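Local coordinates for protein pectinesterase 1 (Solanum lycopersicum, PDB 1XG2) that removes methyl esters from cell-wall pectin as the catalytic pectinesterase domain of a longer precursor, here bound to its proteinaceous inhibitor, at residues 116-121 with 138-143; 200-205 with 238-243; 256-261 with 281-286. All blocks are in the same frame, centred on the assembly; numbering follows the deposited sequence.

Contact 1: residues 116-121 with 138-143; sequences GADMSV and SQRQFY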
ATOM      1  N   GLY A 116       0.922  -2.505   5.439  1.00  9.88           N
ATOM      2  CA  GLY A 116       1.366  -3.561   4.534  1.00 10.23           C
ATOM      3  C   GLY A 116       0.896  -4.926   5.033  1.00 10.60           C
ATOM      4  O   GLY A 116       1.592  -5.923   4.877  1.00 10.90           O
ATOM      5  N   ALA A 117      -0.305  -4.947   5.617  1.00 10.37           N
ATOM      6  CA  ALA A 117      -0.926  -6.113   6.212  1.00 10.42           C
ATOM      7  C   ALA A 117      -2.041  -6.582   5.302  1.00 10.46           C
ATOM      8  O   ALA A 117      -2.945  -5.817   4.951  1.00 10.71           O
ATOM      9  CB  ALA A 117      -1.504  -5.767   7.587  1.00 10.75           C
ATOM     10  N   ASP A 118      -1.974  -7.837   4.910  1.00 10.31           N
ATOM     11  CA  ASP A 118      -3.004  -8.424   4.083  1.00 10.77           C
ATOM     12  C   ASP A 118      -4.278  -8.674   4.878  1.00 10.79           C
ATOM     13  O   ASP A 118      -4.222  -9.020   6.063  1.00 10.64           O
ATOM     14  CB  ASP A 118      -2.500  -9.719   3.477  1.00 10.88           C
ATOM     15  CG  ASP A 118      -3.426 -10.262   2.420  1.00 11.18           C
ATOM     16  OD1 ASP A 118      -3.849  -9.497   1.539  1.00  8.82           O
ATOM     17  OD2 ASP A 118      -3.763 -11.457   2.375  1.00 11.65           O
ATOM     18  N   MET A 119      -5.413  -8.524   4.198  1.00 11.01           N
ATOM     19  CA  MET A 119      -6.748  -8.672   4.768  1.00 11.12           C
ATOM     20  C   MET A 119      -6.929  -7.807   6.018  1.00 11.11           C
ATOM     21  O   MET A 119      -7.418  -8.251   7.049  1.00 10.44           O
ATOM     22  CB  MET A 119      -6.955 -10.145   5.121  1.00 12.10           C
ATOM     23  CG  MET A 119      -6.822 -11.063   3.903  1.00 12.75           C
ATOM     24  SD  MET A 119      -7.159 -12.782   4.306  1.00 15.29           S
ATOM     25  CE  MET A 119      -5.538 -13.202   4.965  1.00 15.98           C
ATOM     26  N   SER A 120      -6.510  -6.558   5.867  1.00 10.26           N
ATOM     27  CA  SER A 120      -6.630  -5.564   6.923  1.00 10.68           C
ATOM     28  C   SER A 120      -7.851  -4.666   6.707  1.00 10.16           C
ATOM     29  O   SER A 120      -8.257  -4.396   5.571  1.00  9.34           O
ATOM     30  CB  SER A 120      -5.348  -4.729   6.996  1.00 10.38           C
ATOM     31  OG  SER A 120      -5.023  -4.214   5.713  1.00 13.60           O
ATOM     32  N   VAL A 121      -8.434  -4.214   7.816  1.00 10.48           N
ATOM     33  CA  VAL A 121      -9.590  -3.337   7.798  1.00 10.72           C
ATOM     34  C   VAL A 121      -9.297  -2.118   8.654  1.00 10.81           C
ATOM     35  O   VAL A 121      -8.826  -2.247   9.790  1.00 10.97           O
ATOM     36  CB  VAL A 121     -10.845  -4.028   8.381  1.00 11.91           C
ATOM     37  CG1 VAL A 121     -12.050  -3.048   8.368  1.00 12.11           C
ATOM     38  CG2 VAL A 121     -11.162  -5.270   7.603  1.00 12.73           C
ATOM     39  N   SER A 138       1.084  -2.181   0.501  1.00  9.28           N
ATOM     40  CA  SER A 138       0.988  -3.455  -0.196  1.00  9.00           C
ATOM     41  C   SER A 138      -0.060  -4.289   0.480  1.00  9.20           C
ATOM     42  O   SER A 138      -0.549  -3.933   1.557  1.00  9.08           O
ATOM     43  CB  SER A 138       2.337  -4.185  -0.191  1.00  9.12           C
ATOM     44  OG  SER A 138       2.856  -4.285   1.121  1.00  8.59           O
ATOM     45  N   GLN A 139      -0.384  -5.405  -0.161  1.00  9.01           N
ATOM     46  CA  GLN A 139      -1.389  -6.367   0.290  1.00  9.38           C
ATOM     47  C   GLN A 139      -2.804  -5.815   0.149  1.00  8.89           C
ATOM     48  O   GLN A 139      -3.004  -4.719  -0.377  1.00  8.32           O
ATOM     49  CB  GLN A 139      -1.126  -6.890   1.719  1.00  9.60           C
ATOM     50  CG  GLN A 139       0.315  -7.270   2.052  1.00 12.42           C
ATOM     51  CD  GLN A 139       0.792  -8.579   1.415  1.00 15.64           C
ATOM     52  OE1 GLN A 139       0.258  -9.015   0.402  1.00 17.89           O
ATOM     53  NE2 GLN A 139       1.826  -9.179   1.996  1.00 14.78           N
ATOM     54  N   ARG A 140      -3.790  -6.610   0.567  1.00  8.92           N
ATOM     55  CA  ARG A 140      -5.200  -6.262   0.383  1.00  8.66           C
ATOM     56  C   ARG A 140      -5.744  -5.553   1.620  1.00  8.58           C
ATOM     57  O   ARG A 140      -5.635  -6.064   2.739  1.00  9.08           O
ATOM     58  CB  ARG A 140      -6.047  -7.496   0.082  1.00  8.59           C
ATOM     59  CG  ARG A 140      -5.800  -8.088  -1.292  1.00  9.60           C
ATOM     60  CD  ARG A 140      -6.348  -9.494  -1.482  1.00  9.53           C
ATOM     61  NE  ARG A 140      -5.690 -10.469  -0.624  1.00 10.78           N
ATOM     62  CZ  ARG A 140      -5.731 -11.803  -0.783  1.00 10.74           C
ATOM     63  NH1 ARG A 140      -6.401 -12.362  -1.781  1.00 12.03           N
ATOM     64  NH2 ARG A 140      -5.075 -12.573   0.061  1.00 11.24           N
ATOM     65  N   GLN A 141      -6.363  -4.401   1.385  1.00  8.42           N
ATOM     66  CA  GLN A 141      -6.813  -3.499   2.443  1.00  8.59           C
ATOM     67  C   GLN A 141      -8.209  -2.950   2.130  1.00  7.98           C
ATOM     68  O   GLN A 141      -8.552  -2.713   0.977  1.00  8.23           O
ATOM     69  CB  GLN A 141      -5.825  -2.338   2.626  1.00  8.75           C
ATOM     70  CG  GLN A 141      -4.362  -2.762   2.691  1.00  8.80           C
ATOM     71  CD  GLN A 141      -3.375  -1.618   2.840  1.00  9.93           C
ATOM     72  OE1 GLN A 141      -2.168  -1.808   2.619  1.00 11.20           O
ATOM     73  NE2 GLN A 141      -3.855  -0.458   3.220  1.00  5.39           N
ATOM     74  N   PHE A 142      -8.988  -2.752   3.182  1.00  7.76           N
ATOM     75  CA  PHE A 142     -10.320  -2.184   3.103  1.00  8.30           C
ATOM     76  C   PHE A 142     -10.431  -1.069   4.132  1.00  8.28           C
ATOM     77  O   PHE A 142     -10.171  -1.285   5.330  1.00  8.33           O
ATOM     78  CB  PHE A 142     -11.355  -3.267   3.384  1.00  8.18           C
ATOM     79  CG  PHE A 142     -12.784  -2.817   3.244  1.00  8.05           C
ATOM     80  CD1 PHE A 142     -13.275  -2.344   2.041  1.00  9.95           C
ATOM     81  CD2 PHE A 142     -13.651  -2.900   4.330  1.00  9.68           C
ATOM     82  CE1 PHE A 142     -14.599  -1.930   1.941  1.00 11.45           C
ATOM     83  CE2 PHE A 142     -14.987  -2.504   4.219  1.00  9.39           C
ATOM     84  CZ  PHE A 142     -15.446  -2.015   3.041  1.00  9.97           C
ATOM     85  N   TYR A 143     -10.829   0.103   3.649  1.00  8.48           N
ATOM     86  CA  TYR A 143     -11.081   1.281   4.457  1.00  9.06           C
ATOM     87  C   TYR A 143     -12.566   1.605   4.386  1.00  9.48           C
ATOM     88  O   TYR A 143     -13.126   1.714   3.306  1.00  9.80           O
ATOM     89  CB  TYR A 143     -10.267   2.479   3.953  1.00  9.39           C
ATOM     90  CG  TYR A 143      -8.792   2.278   4.167  1.00  8.13           C
ATOM     91  CD1 TYR A 143      -8.059   1.411   3.345  1.00  9.26           C
ATOM     92  CD2 TYR A 143      -8.118   2.942   5.176  1.00  8.08           C
ATOM     93  CE1 TYR A 143      -6.700   1.212   3.536  1.00  8.20           C
ATOM     94  CE2 TYR A 143      -6.747   2.737   5.383  1.00  8.26           C
ATOM     95  CZ  TYR A 143      -6.057   1.855   4.571  1.00  8.23           C
ATOM     96  OH  TYR A 143      -4.710   1.631   4.773  1.00  9.04           O
TER
HETATM   97  O   HOH W   1       3.837  -6.097   2.932  1.00 14.31           O
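Arg140 and Asp118 run alongside each other in the same direction, joining two neighbouring turns of a parallel beta-helix. Along the arginine, CB passes 3.3 Å from Asp118 OD1, and CG and CD continue past the same oxygen. A bend at chi3 (-65°) then turns the guanidinium back so that its NE edge faces the carboxylate. NE donates to Asp118 OD1 at 3.0 Å and NH2 to Asp118 OD2 at 2.9 Å, both nearly straight and both on syn lone pairs; with the two planes only 15° apart, this is a side-on bidentate salt bridge. OD1 has a second donor, since the backbone N of Arg140 reaches its anti lone pair. Aspartate suits the place because its short arm, CG anti to the backbone N, can serve backbone and guanidinium together.

Beyond Met119, regular parallel pairing begins: Ser120 N donates to Arg140 O, and Phe142 N to Ser120 O. Ser120 OG also turns back to Ala117 O (2.7 Å), tying down the bend before the strand. A water links Gly116 O and Ser138 OG.

The inhibitor adds to the ion pair, its Tyr104 bonding Asp118 OD2 and its Ser100 bonding Arg140 NH2. Strands 120-123 and 140-144 are neighbours in the long parallel sheet, with strand 160-164 next in order; helix 301-304 packs on Val121 and Phe142 through Leu304.

Contact 2: residues 200-205 with 238-243; sequences CNIIAS and GLINPA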
ATOM      1  N   CYS A 200     -17.481   7.401  -1.825  1.00 13.35           N
ATOM      2  CA  CYS A 200     -16.742   8.288  -0.956  1.00 12.99           C
ATOM      3  C   CYS A 200     -17.157   9.736  -1.198  1.00 13.90           C
ATOM      4  O   CYS A 200     -17.838  10.062  -2.176  1.00 12.83           O
ATOM      5  CB  CYS A 200     -15.240   8.119  -1.204  1.00 13.48           C
ATOM      6  SG  CYS A 200     -14.577   6.575  -0.506  1.00 12.61           S
ATOM      7  N   ASN A 201     -16.732  10.585  -0.275  1.00 14.10           N
ATOM      8  CA  ASN A 201     -16.898  12.020  -0.359  1.00 15.10           C
ATOM      9  C   ASN A 201     -15.524  12.612  -0.545  1.00 14.25           C
ATOM     10  O   ASN A 201     -14.724  12.529   0.367  1.00 14.46           O
ATOM     11  CB  ASN A 201     -17.447  12.483   0.988  1.00 15.90           C
ATOM     12  CG  ASN A 201     -18.562  13.474   0.869  1.00 20.29           C
ATOM     13  OD1 ASN A 201     -19.386  13.390  -0.035  1.00 25.98           O
ATOM     14  ND2 ASN A 201     -18.633  14.402   1.840  1.00 23.89           N
ATOM     15  N   ILE A 202     -15.224  13.194  -1.705  1.00 13.90           N
ATOM     16  CA  ILE A 202     -13.931  13.851  -1.915  1.00 13.32           C
ATOM     17  C   ILE A 202     -14.176  15.341  -1.896  1.00 13.39           C
ATOM     18  O   ILE A 202     -14.774  15.899  -2.821  1.00 12.94           O
ATOM     19  CB  ILE A 202     -13.261  13.415  -3.224  1.00 13.68           C
ATOM     20  CG1 ILE A 202     -13.278  11.887  -3.333  1.00 13.30           C
ATOM     21  CG2 ILE A 202     -11.843  13.949  -3.271  1.00 13.14           C
ATOM     22  CD1 ILE A 202     -12.608  11.330  -4.575  1.00 13.52           C
ATOM     23  N   ILE A 203     -13.726  15.970  -0.820  1.00 13.39           N
ATOM     24  CA  ILE A 203     -14.123  17.322  -0.483  1.00 13.38           C
ATOM     25  C   ILE A 203     -12.948  18.140   0.041  1.00 13.50           C
ATOM     26  O   ILE A 203     -11.865  17.606   0.308  1.00 12.78           O
ATOM     27  CB  ILE A 203     -15.242  17.280   0.564  1.00 13.11           C
ATOM     28  CG1 ILE A 203     -14.770  16.550   1.840  1.00 13.89           C
ATOM     29  CG2 ILE A 203     -16.466  16.589  -0.021  1.00 12.87           C
ATOM     30  CD1 ILE A 203     -15.763  16.615   2.994  1.00 13.44           C
ATOM     31  N   ALA A 204     -13.197  19.438   0.204  1.00 13.29           N
ATOM     32  CA  ALA A 204     -12.222  20.360   0.753  1.00 13.58           C
ATOM     33  C   ALA A 204     -12.463  20.571   2.253  1.00 14.05           C
ATOM     34  O   ALA A 204     -13.598  20.603   2.728  1.00 14.09           O
ATOM     35  CB  ALA A 204     -12.312  21.696   0.030  1.00 13.44           C
ATOM     36  N   SER A 205     -11.373  20.722   2.986  1.00 14.24           N
ATOM     37  CA  SER A 205     -11.415  21.197   4.361  1.00 14.89           C
ATOM     38  C   SER A 205     -11.853  22.659   4.396  1.00 15.32           C
ATOM     39  O   SER A 205     -11.851  23.349   3.366  1.00 15.16           O
ATOM     40  CB  SER A 205     -10.031  21.094   4.957  1.00 14.47           C
ATOM     41  OG  SER A 205      -9.187  21.993   4.275  1.00 16.98           O
ATOM     42  N   GLY A 238     -16.153  20.792  -5.684  1.00 14.96           N
ATOM     43  CA  GLY A 238     -15.629  21.732  -6.661  1.00 15.25           C
ATOM     44  C   GLY A 238     -14.126  21.925  -6.590  1.00 15.40           C
ATOM     45  O   GLY A 238     -13.526  22.497  -7.507  1.00 15.42           O
ATOM     46  N   LEU A 239     -13.497  21.439  -5.520  1.00 15.23           N
ATOM     47  CA  LEU A 239     -12.044  21.502  -5.401  1.00 14.98           C
ATOM     48  C   LEU A 239     -11.316  20.731  -6.498  1.00 15.24           C
ATOM     49  O   LEU A 239     -10.149  21.027  -6.800  1.00 15.28           O
ATOM     50  CB  LEU A 239     -11.584  20.998  -4.029  1.00 15.03           C
ATOM     51  CG  LEU A 239     -11.438  19.478  -3.835  1.00 14.98           C
ATOM     52  CD1 LEU A 239     -10.609  19.179  -2.607  1.00 15.03           C
ATOM     53  CD2 LEU A 239     -12.786  18.819  -3.743  1.00 15.14           C
ATOM     54  N   ILE A 240     -11.981  19.740  -7.090  1.00 15.55           N
ATOM     55  CA  ILE A 240     -11.317  18.881  -8.065  1.00 16.23           C
ATOM     56  C   ILE A 240     -11.130  19.630  -9.385  1.00 16.66           C
ATOM     57  O   ILE A 240     -12.098  20.031 -10.045  1.00 17.30           O
ATOM     58  CB  ILE A 240     -12.089  17.568  -8.307  1.00 16.51           C
ATOM     59  CG1 ILE A 240     -12.257  16.778  -6.998  1.00 16.99           C
ATOM     60  CG2 ILE A 240     -11.366  16.717  -9.373  1.00 16.60           C
ATOM     61  CD1 ILE A 240     -10.956  16.436  -6.285  1.00 16.45           C
ATOM     62  N   ASN A 241      -9.871  19.836  -9.737  1.00 17.14           N
ATOM     63  CA  ASN A 241      -9.488  20.488 -10.978  1.00 17.36           C
ATOM     64  C   ASN A 241     -10.207  19.881 -12.199  1.00 17.66           C
ATOM     65  O   ASN A 241     -10.317  18.657 -12.300  1.00 17.28           O
ATOM     66  CB  ASN A 241      -7.977  20.361 -11.147  1.00 17.48           C
ATOM     67  CG  ASN A 241      -7.412  21.382 -12.110  1.00 18.19           C
ATOM     68  OD1 ASN A 241      -6.981  22.470 -11.710  1.00 20.40           O
ATOM     69  ND2 ASN A 241      -7.423  21.045 -13.383  1.00 15.55           N
ATOM     70  N   PRO A 242     -10.704  20.716 -13.110  1.00 18.19           N
ATOM     71  CA  PRO A 242     -11.313  20.229 -14.361  1.00 18.14           C
ATOM     72  C   PRO A 242     -10.517  19.157 -15.134  1.00 17.34           C
ATOM     73  O   PRO A 242     -11.113  18.251 -15.726  1.00 17.66           O
ATOM     74  CB  PRO A 242     -11.444  21.507 -15.198  1.00 18.58           C
ATOM     75  CG  PRO A 242     -11.614  22.588 -14.201  1.00 19.34           C
ATOM     76  CD  PRO A 242     -10.753  22.193 -13.025  1.00 19.02           C
ATOM     77  N   ALA A 243      -9.193  19.280 -15.139  1.00 16.54           N
ATOM     78  CA  ALA A 243      -8.317  18.285 -15.740  1.00 16.21           C
ATOM     79  C   ALA A 243      -8.398  16.916 -15.030  1.00 15.78           C
ATOM     80  O   ALA A 243      -8.097  15.886 -15.636  1.00 15.28           O
ATOM     81  CB  ALA A 243      -6.887  18.776 -15.736  1.00 16.17           C
TER
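Leu239 rests against the backbone of Ile203 and the methyl of Ala204, where the start of the loop after strand 235-236 touches strand 201-204 of the right-handed parallel beta-helix. Strand 235-236 is the last of its parallel sheet within this chain and pairs with 201-204, so the loop meets the strand one turn earlier.

No hydrogen bond joins the two segments; the contact is van der Waals, made by aliphatic side chains against backbone and against one another. One set of contacts is side chain to backbone. The two methyls of Leu239 lie against consecutive carbonyls of the strand, CD1 3.5 Å from Ile203 O and CD2 3.7 Å from Ile202 O. Its CG sits between the backbone N and the carbonyl carbon (chi1 83°), and the forked end of leucine lets one residue touch two successive peptides.

The other set is methyl against methyl. Ala204 directs its CB toward the loop and meets Leu239 CD1 at 4.0 Å; so small a side chain suits a point where the leucine comes close to the main chain. Ala170 of strand 167-170 and the loop residues Leu208 and Leu212 also touch Leu239, giving its buried side chain further apolar neighbours.

Ile202 and Ile240 are both buried, and Leu219 of strand 217-220 touches both. Their branched side chains cross at about a right angle and meet through the tip of one and a branch of the other: Ile240 CD1 lies 4.0 Å from Ile202 CG2.

Contact 3: residues 256-261 with 281-286; sequences TLYYGE and HVITDP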
ATOM      1  N   THR A 256       0.437   4.236 -20.108  1.00 15.94           N
ATOM      2  CA  THR A 256       0.441   2.939 -19.410  1.00 15.35           C
ATOM      3  C   THR A 256      -0.334   2.929 -18.082  1.00 14.71           C
ATOM      4  O   THR A 256      -0.695   1.863 -17.585  1.00 12.88           O
ATOM      5  CB  THR A 256       1.887   2.486 -19.149  1.00 15.35           C
ATOM      6  OG1 THR A 256       2.651   3.571 -18.598  1.00 14.80           O
ATOM      7  CG2 THR A 256       2.601   2.127 -20.466  1.00 17.11           C
ATOM      8  N   LEU A 257      -0.555   4.103 -17.495  1.00 13.85           N
ATOM      9  CA  LEU A 257      -1.428   4.204 -16.331  1.00 13.93           C
ATOM     10  C   LEU A 257      -2.859   3.841 -16.742  1.00 14.11           C
ATOM     11  O   LEU A 257      -3.207   3.851 -17.936  1.00 14.48           O
ATOM     12  CB  LEU A 257      -1.351   5.616 -15.704  1.00 14.03           C
ATOM     13  CG  LEU A 257      -1.843   6.808 -16.550  1.00 13.62           C
ATOM     14  CD1 LEU A 257      -3.350   6.937 -16.509  1.00 12.76           C
ATOM     15  CD2 LEU A 257      -1.196   8.093 -16.073  1.00 14.49           C
ATOM     16  N   TYR A 258      -3.683   3.503 -15.757  1.00 13.60           N
ATOM     17  CA  TYR A 258      -5.114   3.327 -15.948  1.00 13.43           C
ATOM     18  C   TYR A 258      -5.836   4.089 -14.847  1.00 13.47           C
ATOM     19  O   TYR A 258      -5.875   3.638 -13.692  1.00 13.14           O
ATOM     20  CB  TYR A 258      -5.522   1.849 -15.892  1.00 13.85           C
ATOM     21  CG  TYR A 258      -6.991   1.632 -16.196  1.00 14.30           C
ATOM     22  CD1 TYR A 258      -7.960   1.709 -15.189  1.00 15.45           C
ATOM     23  CD2 TYR A 258      -7.413   1.340 -17.484  1.00 15.98           C
ATOM     24  CE1 TYR A 258      -9.314   1.511 -15.469  1.00 16.00           C
ATOM     25  CE2 TYR A 258      -8.771   1.138 -17.775  1.00 17.92           C
ATOM     26  CZ  TYR A 258      -9.707   1.222 -16.764  1.00 18.29           C
ATOM     27  OH  TYR A 258     -11.039   1.035 -17.045  1.00 21.65           O
ATOM     28  N   TYR A 259      -6.388   5.238 -15.216  1.00 12.91           N
ATOM     29  CA  TYR A 259      -7.182   6.065 -14.334  1.00 13.00           C
ATOM     30  C   TYR A 259      -8.603   6.094 -14.871  1.00 13.69           C
ATOM     31  O   TYR A 259      -8.825   6.429 -16.034  1.00 14.94           O
ATOM     32  CB  TYR A 259      -6.601   7.480 -14.260  1.00 12.05           C
ATOM     33  CG  TYR A 259      -5.337   7.625 -13.432  1.00 11.82           C
ATOM     34  CD1 TYR A 259      -4.869   6.593 -12.621  1.00 11.32           C
ATOM     35  CD2 TYR A 259      -4.597   8.807 -13.474  1.00 10.94           C
ATOM     36  CE1 TYR A 259      -3.712   6.734 -11.879  1.00 11.56           C
ATOM     37  CE2 TYR A 259      -3.448   8.974 -12.709  1.00 11.12           C
ATOM     38  CZ  TYR A 259      -3.005   7.931 -11.919  1.00 12.07           C
ATOM     39  OH  TYR A 259      -1.868   8.091 -11.182  1.00 12.08           O
ATOM     40  N   GLY A 260      -9.561   5.741 -14.033  1.00 13.91           N
ATOM     41  CA  GLY A 260     -10.945   5.665 -14.455  1.00 14.31           C
ATOM     42  C   GLY A 260     -11.875   6.397 -13.531  1.00 14.32           C
ATOM     43  O   GLY A 260     -11.615   6.494 -12.332  1.00 14.01           O
ATOM     44  N   GLU A 261     -12.958   6.920 -14.104  1.00 14.42           N
ATOM     45  CA  GLU A 261     -14.069   7.475 -13.353  1.00 14.97           C
ATOM     46  C   GLU A 261     -15.386   6.874 -13.848  1.00 15.59           C
ATOM     47  O   GLU A 261     -15.624   6.816 -15.057  1.00 15.38           O
ATOM     48  CB  GLU A 261     -14.098   8.996 -13.477  1.00 14.98           C
ATOM     49  CG  GLU A 261     -12.959   9.682 -12.737  1.00 14.94           C
ATOM     50  CD  GLU A 261     -12.894  11.176 -13.011  1.00 14.80           C
ATOM     51  OE1 GLU A 261     -13.714  11.913 -12.434  1.00 15.20           O
ATOM     52  OE2 GLU A 261     -12.022  11.610 -13.798  1.00 14.85           O
ATOM     53  N   HIS A 281      -9.692   7.073 -18.632  1.00 17.06           N
ATOM     54  CA  HIS A 281     -10.930   6.506 -19.141  1.00 17.98           C
ATOM     55  C   HIS A 281     -12.168   6.980 -18.392  1.00 18.11           C
ATOM     56  O   HIS A 281     -12.294   6.776 -17.189  1.00 16.24           O
ATOM     57  CB  HIS A 281     -10.864   4.984 -19.058  1.00 18.41           C
ATOM     58  CG  HIS A 281      -9.730   4.401 -19.832  1.00 20.25           C
ATOM     59  ND1 HIS A 281      -8.557   3.996 -19.234  1.00 23.08           N
ATOM     60  CD2 HIS A 281      -9.571   4.191 -21.158  1.00 22.15           C
ATOM     61  CE1 HIS A 281      -7.730   3.544 -20.160  1.00 22.71           C
ATOM     62  NE2 HIS A 281      -8.322   3.649 -21.336  1.00 23.97           N
ATOM     63  N   VAL A 282     -13.092   7.606 -19.120  1.00 18.47           N
ATOM     64  CA  VAL A 282     -14.439   7.800 -18.616  1.00 19.45           C
ATOM     65  C   VAL A 282     -15.125   6.456 -18.798  1.00 20.03           C
ATOM     66  O   VAL A 282     -15.343   6.019 -19.929  1.00 21.05           O
ATOM     67  CB  VAL A 282     -15.200   8.915 -19.387  1.00 19.65           C
ATOM     68  CG1 VAL A 282     -16.586   9.147 -18.775  1.00 20.15           C
ATOM     69  CG2 VAL A 282     -14.377  10.205 -19.406  1.00 20.41           C
ATOM     70  N   ILE A 283     -15.412   5.773 -17.697  1.00 20.23           N
ATOM     71  CA  ILE A 283     -16.046   4.469 -17.742  1.00 20.42           C
ATOM     72  C   ILE A 283     -17.570   4.614 -17.712  1.00 21.29           C
ATOM     73  O   ILE A 283     -18.124   5.178 -16.765  1.00 21.12           O
ATOM     74  CB  ILE A 283     -15.575   3.587 -16.562  1.00 20.06           C
ATOM     75  CG1 ILE A 283     -14.042   3.486 -16.523  1.00 19.29           C
ATOM     76  CG2 ILE A 283     -16.191   2.182 -16.676  1.00 20.00           C
ATOM     77  CD1 ILE A 283     -13.512   2.828 -15.238  1.00 19.05           C
ATOM     78  N   THR A 284     -18.233   4.113 -18.757  1.00 22.07           N
ATOM     79  CA  THR A 284     -19.698   4.017 -18.809  1.00 23.28           C
ATOM     80  C   THR A 284     -20.203   2.574 -18.681  1.00 23.29           C
ATOM     81  O   THR A 284     -21.337   2.337 -18.250  1.00 24.45           O
ATOM     82  CB  THR A 284     -20.230   4.625 -20.132  1.00 23.61           C
ATOM     83  OG1 THR A 284     -19.594   3.996 -21.253  1.00 24.28           O
ATOM     84  CG2 THR A 284     -19.843   6.097 -20.255  1.00 24.02           C
ATOM     85  N   ASP A 285     -19.369   1.608 -19.049  1.00 23.41           N
ATOM     86  CA  ASP A 285     -19.738   0.187 -19.017  1.00 23.51           C
ATOM     87  C   ASP A 285     -19.462  -0.418 -17.633  1.00 23.34           C
ATOM     88  O   ASP A 285     -18.311  -0.479 -17.214  1.00 23.27           O
ATOM     89  CB  ASP A 285     -18.939  -0.558 -20.095  1.00 23.61           C
ATOM     90  CG  ASP A 285     -19.229  -2.052 -20.139  1.00 24.22           C
ATOM     91  OD1 ASP A 285     -18.587  -2.745 -20.963  1.00 24.68           O
ATOM     92  OD2 ASP A 285     -20.070  -2.626 -19.418  1.00 24.75           O
ATOM     93  N   PRO A 286     -20.499  -0.877 -16.930  1.00 23.54           N
ATOM     94  CA  PRO A 286     -20.329  -1.455 -15.583  1.00 23.24           C
ATOM     95  C   PRO A 286     -19.347  -2.616 -15.503  1.00 23.11           C
ATOM     96  O   PRO A 286     -18.733  -2.801 -14.454  1.00 22.88           O
ATOM     97  CB  PRO A 286     -21.741  -1.945 -15.228  1.00 23.23           C
ATOM     98  CG  PRO A 286     -22.637  -1.098 -16.027  1.00 23.96           C
ATOM     99  CD  PRO A 286     -21.921  -0.858 -17.327  1.00 23.77           C
TER
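Tyr258 and His281 set their rings close together on one face of a parallel strand pair. The two side chains cross at about a right angle, yet their ring planes are only 29° apart; the rings are offset, centroids 4.6 Å apart, with little face-to-face overlap. The touching falls to one side of each: ND1 of His281 comes 3.2 Å from Tyr258 CE2, while CE1 lies beside CD2 and CE2. Tyr258 carries its CG anti to the backbone N (chi1 -176°), which swings the ring across to the neighbouring strand. Its phenol end then runs on to Ile283, whose CD1 is 3.5 Å from Tyr258 OH; this pair, too, crosses nearly perpendicularly. A long, flat tyrosine suits this place because it can meet an imidazole with its CD2/CE2 side and a methyl with its hydroxyl end.

These strands, 258-262 and 280-283, close the end of the long parallel sheet of the right-handed beta-helix, 280-283 being outermost within this chain. Their segments run at 37° to each other, and three backbone bonds alternate across them: His281 N to Tyr259 O, Glu261 N to His281 O and Ile283 N to Glu261 O, the last at 2.8 Å. Glycine suits position 260, because Ile283 CD1 packs 3.9 Å from Gly260 CA, where a CB would collide with it.

On the other face Glu261 extends its carboxylate from the strand pair. There OE2 accepts from Tyr280 OH and Trp245 NE1 and forms a salt bridge with Arg274. Tyr259 stacks with Trp245 and bonds Ser227 through its OH, close to Arg221, which probably binds substrate.

The three contacts follow one another along the chain, each closing before the next opens, and mark successive stages of one beta-helix. Contacts 1 and 3 reach the same long parallel sheet, contact 1 at its inner strands 120-123 and 140-144, contact 3 at its last pair, 258-262 and 280-283; their centres are 23 Å apart. Contact 2 belongs to a different sheet, at strand 201-204, with its centre 25 Å from that of contact 1 and 18 Å from that of contact 3. None touches another. Contact 1 meets the inhibitor, whereas no other chain of the complex touches contacts 2 and 3, and contact 3 lies near residues that probably bind pectin.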